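Long-range contacts in RND efflux system, outer membrane lipoprotein, NodT family (Burkholderia mallei, PDB 6U94), which probably acts as the outer membrane channel component of a tripartite RND efflux pump, passing exported compounds out of the cell: residues A[47-52]-A[448-452]; A[61-66]-A[166-170]. All coordinates share one frame. Residues are numbered along the deposited sequence.

Interaction 1: A[47-52]-A[448-452]; sequences LGWRNF and RVTLY
Y452 and F52 carry most of this contact, a meeting of the N-terminal segment 47-52 with the helix 448-452, part of the long helix 421-454. L47 to G48 runs extended; from R50 to F52 the backbone takes helical angles without regular helical bonding, and F52 N bonds back to W49 O at 3.0 Å, closing a tight turn. F52 and Y452 form the nearest CA pair, 7.9 Å apart. Both side chains are t at chi1 and point toward the opposite segment, so they run past each other in opposite senses. Their rings are near parallel, planes at 6°, but with centroids 5.2 Å apart they barely overlap; instead Y452 CB sits over the F52 face, a CH-pi contact 4.0 Å from the centroid. Here, in a protein of the outer membrane factor family, the first modelled residues pack on the last long helix of the chain. At the far end of the Y452 side chain, Y452 OH donates a hydrogen bond to G48 O at 3.0 Å, and L47 CD1 and W49 CB each lie 3.5 Å from that same Y452 OH. The tip of F52 reaches the preceding helical turn: F52 CZ is 3.4 Å from R448 O, and F52 CE2 is 4.3 Å from V449 CG2. F270 meets the F52 ring, planes at about 25°, while N51 ND2 hydrogen-bonds W459 O.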
# COMPACT_ATOMS: atom_id res chain seq x y z
N LEU A 47 2.30 -14.67 -14.11
CA LEU A 47 1.99 -14.04 -12.83
C LEU A 47 0.48 -13.91 -12.68
O LEU A 47 -0.21 -13.50 -13.62
CB LEU A 47 2.66 -12.67 -12.73
CG LEU A 47 2.27 -11.80 -11.53
CD1 LEU A 47 2.70 -12.43 -10.21
CD2 LEU A 47 2.84 -10.41 -11.68
N GLY A 48 -0.02 -14.26 -11.50
CA GLY A 48 -1.44 -14.24 -11.22
C GLY A 48 -1.85 -13.02 -10.43
O GLY A 48 -1.34 -12.77 -9.33
N TRP A 49 -2.80 -12.26 -10.98
CA TRP A 49 -3.31 -11.07 -10.32
C TRP A 49 -4.82 -10.88 -10.47
O TRP A 49 -5.39 -10.09 -9.72
CB TRP A 49 -2.61 -9.81 -10.85
CG TRP A 49 -2.57 -9.76 -12.34
CD1 TRP A 49 -1.58 -10.24 -13.15
CD2 TRP A 49 -3.57 -9.22 -13.21
NE1 TRP A 49 -1.90 -10.03 -14.47
CE2 TRP A 49 -3.12 -9.41 -14.54
CE3 TRP A 49 -4.81 -8.60 -13.00
CZ2 TRP A 49 -3.86 -8.99 -15.64
CZ3 TRP A 49 -5.54 -8.19 -14.10
CH2 TRP A 49 -5.06 -8.39 -15.41
N ARG A 50 -5.48 -11.57 -11.41
CA ARG A 50 -6.90 -11.37 -11.62
C ARG A 50 -7.74 -11.83 -10.43
O ARG A 50 -8.86 -11.34 -10.26
CB ARG A 50 -7.36 -12.07 -12.90
CG ARG A 50 -6.86 -11.42 -14.19
CD ARG A 50 -7.50 -12.05 -15.42
NE ARG A 50 -8.24 -11.07 -16.22
CZ ARG A 50 -7.75 -10.46 -17.29
NH1 ARG A 50 -6.52 -10.73 -17.71
NH2 ARG A 50 -8.49 -9.59 -17.96
N ASN A 51 -7.23 -12.76 -9.62
CA ASN A 51 -8.00 -13.14 -8.44
C ASN A 51 -7.91 -12.10 -7.34
O ASN A 51 -8.78 -12.06 -6.47
CB ASN A 51 -7.54 -14.51 -7.92
CG ASN A 51 -6.03 -14.63 -7.83
OD1 ASN A 51 -5.31 -13.63 -7.84
ND2 ASN A 51 -5.55 -15.86 -7.73
N PHE A 52 -6.90 -11.23 -7.37
CA PHE A 52 -6.73 -10.20 -6.35
C PHE A 52 -7.36 -8.87 -6.78
O PHE A 52 -8.10 -8.25 -6.01
CB PHE A 52 -5.24 -10.01 -6.04
CG PHE A 52 -4.94 -8.89 -5.10
CD1 PHE A 52 -5.47 -8.87 -3.82
CD2 PHE A 52 -4.12 -7.84 -5.49
CE1 PHE A 52 -5.19 -7.83 -2.95
CE2 PHE A 52 -3.84 -6.80 -4.63
CZ PHE A 52 -4.37 -6.80 -3.35
N ARG A 448 -2.78 -3.77 1.38
CA ARG A 448 -3.17 -5.04 0.78
C ARG A 448 -2.43 -5.26 -0.53
O ARG A 448 -2.05 -6.39 -0.86
CB ARG A 448 -4.68 -5.08 0.56
CG ARG A 448 -5.48 -5.01 1.85
CD ARG A 448 -6.90 -4.52 1.62
NE ARG A 448 -7.71 -5.49 0.88
CZ ARG A 448 -9.04 -5.46 0.83
NH1 ARG A 448 -9.70 -4.51 1.48
NH2 ARG A 448 -9.71 -6.37 0.14
N VAL A 449 -2.21 -4.19 -1.30
CA VAL A 449 -1.41 -4.26 -2.51
C VAL A 449 0.02 -4.67 -2.17
O VAL A 449 0.62 -5.50 -2.86
CB VAL A 449 -1.46 -2.92 -3.26
CG1 VAL A 449 -0.38 -2.86 -4.33
CG2 VAL A 449 -2.84 -2.72 -3.88
N THR A 450 0.58 -4.09 -1.11
CA THR A 450 1.94 -4.43 -0.71
C THR A 450 2.03 -5.88 -0.23
O THR A 450 3.03 -6.56 -0.50
CB THR A 450 2.43 -3.48 0.37
OG1 THR A 450 2.21 -2.13 -0.05
CG2 THR A 450 3.91 -3.68 0.64
N LEU A 451 1.01 -6.36 0.47
CA LEU A 451 1.00 -7.76 0.88
C LEU A 451 0.88 -8.69 -0.32
O LEU A 451 1.44 -9.80 -0.30
CB LEU A 451 -0.14 -8.01 1.86
CG LEU A 451 -0.26 -9.44 2.41
CD1 LEU A 451 1.02 -9.87 3.10
CD2 LEU A 451 -1.45 -9.54 3.35
N TYR A 452 0.17 -8.28 -1.37
CA TYR A 452 0.16 -9.06 -2.61
C TYR A 452 1.57 -9.26 -3.15
O TYR A 452 1.87 -10.32 -3.72
CB TYR A 452 -0.71 -8.37 -3.66
CG TYR A 452 -0.45 -8.86 -5.07
CD1 TYR A 452 0.45 -8.20 -5.90
CD2 TYR A 452 -1.11 -9.98 -5.57
CE1 TYR A 452 0.69 -8.65 -7.19
CE2 TYR A 452 -0.87 -10.44 -6.85
CZ TYR A 452 0.03 -9.77 -7.66
OH TYR A 452 0.27 -10.22 -8.94

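Interaction 2: A[61-66]-A[166-170]; sequences LVALAL and LVAEV
In this outer membrane factor family protein the short helix 56-67, through residues 61-66, packs on one of the long helices, 156-203, through 166-170. Their directions are 140° apart, roughly antiparallel but well splayed, and the segment axes approach to 9.5 Å. V62 and V167 are the closest CA pair, 5.8 Å apart, although both CA-to-CB bonds run sideways; A65 CA and L166 CA follow at 7.4 Å. The side-chain-to-side-chain contacts are all apolar, and no hydrogen bond crosses. V62, V167 and V170 are all t at chi1: V62 CG1 meets V167 CG2 and V62 CG2 meets V170 CG1, both at 3.8 Å. V170 also takes L61 CB on its CG1 at 3.9 Å. A65, a small residue pointing toward the other helix, puts CB 3.8 Å from V170 CG2 and 4.1 Å from L166 CG. L66, mt, brings CD1 to 4.2 Å from V167 CG2. Backbone also meets side chain: L166, tp, sets CD2 3.6 Å from A65 O, a carbonyl that also accepts a hydrogen bond from R70 NH2.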
# COMPACT_ATOMS: atom_id res chain seq x y z
N LEU A 61 -6.63 -1.84 -16.82
CA LEU A 61 -5.41 -1.03 -16.77
C LEU A 61 -4.17 -1.90 -16.61
O LEU A 61 -3.15 -1.65 -17.26
CB LEU A 61 -5.51 -0.01 -15.63
CG LEU A 61 -6.61 1.04 -15.81
CD1 LEU A 61 -7.02 1.60 -14.46
CD2 LEU A 61 -6.13 2.15 -16.73
N VAL A 62 -4.24 -2.91 -15.75
CA VAL A 62 -3.10 -3.79 -15.52
C VAL A 62 -2.76 -4.57 -16.79
O VAL A 62 -1.59 -4.73 -17.15
CB VAL A 62 -3.37 -4.72 -14.33
CG1 VAL A 62 -2.33 -5.83 -14.26
CG2 VAL A 62 -3.38 -3.92 -13.04
N ALA A 63 -3.79 -5.05 -17.49
CA ALA A 63 -3.55 -5.80 -18.72
C ALA A 63 -2.86 -4.94 -19.77
O ALA A 63 -1.98 -5.42 -20.50
CB ALA A 63 -4.87 -6.36 -19.26
N LEU A 64 -3.23 -3.66 -19.86
CA LEU A 64 -2.58 -2.77 -20.82
C LEU A 64 -1.14 -2.48 -20.41
O LEU A 64 -0.26 -2.38 -21.26
CB LEU A 64 -3.37 -1.48 -20.96
CG LEU A 64 -4.83 -1.59 -21.42
CD1 LEU A 64 -5.40 -0.22 -21.76
CD2 LEU A 64 -4.96 -2.55 -22.60
N ALA A 65 -0.89 -2.35 -19.10
CA ALA A 65 0.47 -2.13 -18.63
C ALA A 65 1.35 -3.34 -18.93
O ALA A 65 2.52 -3.18 -19.30
CB ALA A 65 0.47 -1.82 -17.14
N LEU A 66 0.81 -4.55 -18.79
CA LEU A 66 1.58 -5.74 -19.10
C LEU A 66 1.75 -5.92 -20.61
O LEU A 66 2.83 -6.30 -21.07
CB LEU A 66 0.91 -6.97 -18.49
CG LEU A 66 1.06 -7.14 -16.98
CD1 LEU A 66 0.36 -8.41 -16.51
CD2 LEU A 66 2.53 -7.16 -16.59
N LEU A 166 5.05 -3.65 -11.34
CA LEU A 166 4.20 -2.95 -12.29
C LEU A 166 2.72 -3.19 -11.99
O LEU A 166 1.93 -2.24 -11.99
CB LEU A 166 4.54 -3.39 -13.71
CG LEU A 166 3.83 -2.67 -14.86
CD1 LEU A 166 4.10 -1.18 -14.81
CD2 LEU A 166 4.29 -3.25 -16.20
N VAL A 167 2.34 -4.44 -11.75
CA VAL A 167 0.95 -4.76 -11.42
C VAL A 167 0.52 -3.99 -10.18
O VAL A 167 -0.56 -3.39 -10.14
CB VAL A 167 0.78 -6.28 -11.23
CG1 VAL A 167 -0.54 -6.59 -10.53
CG2 VAL A 167 0.85 -6.99 -12.58
N ALA A 168 1.36 -4.00 -9.15
CA ALA A 168 1.00 -3.35 -7.89
C ALA A 168 0.96 -1.84 -8.04
O ALA A 168 0.08 -1.18 -7.48
CB ALA A 168 1.99 -3.76 -6.80
N GLU A 169 1.91 -1.26 -8.78
CA GLU A 169 1.96 0.19 -8.90
C GLU A 169 0.79 0.72 -9.71
O GLU A 169 0.30 1.83 -9.44
CB GLU A 169 3.29 0.62 -9.53
CG GLU A 169 3.68 2.05 -9.20
CD GLU A 169 3.93 2.25 -7.71
OE1 GLU A 169 4.77 1.53 -7.14
OE2 GLU A 169 3.27 3.13 -7.11
N VAL A 170 0.32 -0.04 -10.70
CA VAL A 170 -0.89 0.36 -11.43
C VAL A 170 -2.09 0.35 -10.50
O VAL A 170 -2.94 1.25 -10.55
CB VAL A 170 -1.11 -0.56 -12.65
CG1 VAL A 170 -2.46 -0.29 -13.28
CG2 VAL A 170 0.01 -0.37 -13.67

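Overall arrangement
The two contacts lie about 11 Å apart, centre to centre, and touch directly. Along the chain, interaction 1 joins the first modelled residues to the last long helix, 421-454, and both segments of interaction 2 fall between its two ends. W49 bridges them: its ring lies against V62 and L66 of helix 56-67, with W49 NE1 3.4 Å from L66 CD1, while W49 CB is 3.8 Å from V167 CG1. Helices 156-203 and 421-454 meet as well, V449 CG1 being 3.5 Å from A168 CB. The N-terminal segment, helix 56-67, helix 156-203 and helix 421-454 thus share one packed region, bringing both ends of the modelled chain together in the helical part of the chain.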